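Local coordinates for protein SidF, inhibitor of growth family, member 3 (Legionella pneumophila subsp. pneumophila, PDB 4FYF) that probably acts as a phosphatidylinositol phosphate phosphatase, removing phosphate from membrane phosphoinositide lipids, at residues A[224-229]-A[395-400]. The protein carries 1 engineered substitution. Residues are numbered along the deposited sequence; the frame is centred on the assembly and turned at random.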
loop_
_atom_site.group_PDB
_atom_site.type_symbol
_atom_site.label_atom_id
_atom_site.label_comp_id
_atom_site.label_asym_id
_atom_site.label_seq_id
_atom_site.Cartn_x
_atom_site.Cartn_y
_atom_site.Cartn_z
ATOM N N GLU A 224 24.134 -5.639 12.167
ATOM C CA GLU A 224 23.647 -4.241 12.254
ATOM C C GLU A 224 22.166 -4.163 12.646
ATOM O O GLU A 224 21.334 -4.842 12.048
ATOM C CB GLU A 224 23.909 -3.456 10.951
ATOM C CG GLU A 224 24.890 -2.283 11.095
ATOM C CD GLU A 224 25.398 -1.738 9.758
ATOM O OE1 GLU A 224 26.606 -1.872 9.484
ATOM O OE2 GLU A 224 24.607 -1.173 8.969
ATOM N N VAL A 225 21.850 -3.363 13.665
ATOM C CA VAL A 225 20.464 -3.248 14.127
ATOM C C VAL A 225 19.658 -2.410 13.123
ATOM O O VAL A 225 18.515 -2.769 12.754
ATOM C CB VAL A 225 20.360 -2.730 15.588
ATOM C CG1 VAL A 225 18.929 -2.333 15.929
ATOM C CG2 VAL A 225 20.891 -3.789 16.578
ATOM N N ASN A 226 20.268 -1.317 12.656
ATOM C CA ASN A 226 19.621 -0.420 11.687
ATOM C C ASN A 226 19.813 -0.956 10.275
ATOM O O ASN A 226 20.932 -0.971 9.767
ATOM C CB ASN A 226 20.123 1.034 11.812
ATOM C CG ASN A 226 19.959 1.597 13.220
ATOM O OD1 ASN A 226 20.846 1.422 14.078
ATOM N ND2 ASN A 226 18.826 2.277 13.468
ATOM N N ARG A 227 18.700 -1.389 9.670
ATOM C CA ARG A 227 18.698 -2.138 8.408
ATOM C C ARG A 227 17.730 -1.517 7.367
ATOM O O ARG A 227 16.881 -2.197 6.758
ATOM C CB ARG A 227 18.447 -3.639 8.675
ATOM C CG ARG A 227 19.679 -4.371 9.199
ATOM C CD ARG A 227 19.543 -5.894 9.178
ATOM N NE ARG A 227 19.301 -6.440 10.513
ATOM C CZ ARG A 227 18.117 -6.821 10.976
ATOM N NH1 ARG A 227 17.029 -6.755 10.216
ATOM N NH2 ARG A 227 18.022 -7.270 12.206
ATOM N N ASP A 228 17.869 -0.197 7.212
ATOM C CA ASP A 228 17.308 0.569 6.097
ATOM C C ASP A 228 17.727 -0.031 4.753
ATOM O O ASP A 228 18.807 -0.643 4.636
ATOM C CB ASP A 228 17.802 2.030 6.148
ATOM C CG ASP A 228 16.806 2.990 6.812
ATOM O OD1 ASP A 228 15.722 2.547 7.245
ATOM O OD2 ASP A 228 17.121 4.201 6.902
ATOM N N HIS A 229 16.866 0.165 3.752
ATOM C CA HIS A 229 17.100 -0.261 2.355
ATOM C C HIS A 229 18.394 0.316 1.746
ATOM O O HIS A 229 18.615 1.540 1.762
ATOM C CB HIS A 229 15.838 0.052 1.515
ATOM C CG HIS A 229 14.758 -1.029 1.567
ATOM N ND1 HIS A 229 14.537 -1.797 2.654
ATOM C CD2 HIS A 229 13.817 -1.429 0.619
ATOM C CE1 HIS A 229 13.528 -2.660 2.407
ATOM N NE2 HIS A 229 13.090 -2.439 1.166
ATOM N N THR A 395 12.892 -10.162 13.231
ATOM C CA THR A 395 13.563 -9.291 14.157
ATOM C C THR A 395 12.677 -8.095 14.493
ATOM O O THR A 395 12.071 -7.522 13.597
ATOM C CB THR A 395 14.957 -8.909 13.612
ATOM O OG1 THR A 395 15.889 -9.956 13.942
ATOM C CG2 THR A 395 15.473 -7.665 14.255
ATOM N N ILE A 396 12.606 -7.719 15.772
ATOM C CA ILE A 396 11.821 -6.551 16.215
ATOM C C ILE A 396 12.773 -5.481 16.697
ATOM O O ILE A 396 13.593 -5.706 17.594
ATOM C CB ILE A 396 10.835 -6.878 17.390
ATOM C CG1 ILE A 396 9.817 -7.952 16.997
ATOM C CG2 ILE A 396 10.098 -5.636 17.881
ATOM C CD1 ILE A 396 8.630 -7.447 16.208
ATOM N N GLN A 397 12.675 -4.299 16.137
ATOM C CA GLN A 397 13.553 -3.270 16.645
ATOM C C GLN A 397 12.977 -2.696 17.943
ATOM O O GLN A 397 11.825 -2.270 17.969
ATOM C CB GLN A 397 13.858 -2.193 15.586
ATOM C CG GLN A 397 15.341 -1.822 15.653
ATOM C CD GLN A 397 15.784 -0.630 14.814
ATOM O OE1 GLN A 397 16.645 0.156 15.254
ATOM N NE2 GLN A 397 15.233 -0.496 13.609
ATOM N N THR A 398 13.768 -2.668 19.013
ATOM C CA THR A 398 13.248 -2.196 20.293
ATOM C C THR A 398 13.699 -0.826 20.713
ATOM O O THR A 398 13.056 -0.201 21.545
ATOM C CB THR A 398 13.649 -3.119 21.436
ATOM O OG1 THR A 398 15.067 -3.175 21.491
ATOM C CG2 THR A 398 13.083 -4.504 21.242
ATOM N N GLY A 399 14.823 -0.383 20.177
ATOM C CA GLY A 399 15.442 0.876 20.575
ATOM C C GLY A 399 16.312 1.254 19.403
ATOM O O GLY A 399 16.269 0.581 18.365
ATOM N N SER A 400 17.104 2.314 19.536
ATOM C CA SER A 400 17.888 2.763 18.388
ATOM C C SER A 400 19.103 1.883 18.089
ATOM O O SER A 400 19.555 1.851 16.960
ATOM C CB SER A 400 18.255 4.245 18.475
ATOM O OG SER A 400 19.194 4.460 19.497
#
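Val225 comes nearest to Gln397, with 7.4 Å between their CA atoms, where the irregular loop 224-229 lies against the end of strand 391-397 and the turn after it. Side chains make most of the contact, which buries 240 Å² in all; Ser400 contributes its backbone carbonyl. Val225 CG1 is anti to the backbone N (chi1 168°), which sets this methyl on the side chain of Gln397. Val225 CG1 packs on Gln397 CG at 3.6 Å. The Gln397 side chain runs extended beyond CG, and its amide plane stands almost perpendicular, at 88°, to that of Asn226. The Asn226 amide also lies beside the backbone carbonyl of Ser400.

Strand 391-397 is an outermost strand of a four-stranded mixed sheet. It pairs antiparallel with strand 403-416, and residues 398-402 make the connection between the two. The loop 224-229 lies against the side of the strand that carries Thr395 and Gln397. Ile396, between them, turns the other way and touches helices 284-311 and 335-348.

At the other end of the contact, the Arg227 guanidinium meets Thr395 edge-on. Arg227 NH2 lies 3.3 Å from Thr395 CG2, and Thr395 CB lies in the guanidinium plane. Arg227 NE makes a weak hydrogen bond of 3.0 Å to Glu224 O. NH1 donates to Tyr210 O, and NH2 forms a salt bridge with Glu403 of the neighbouring strand.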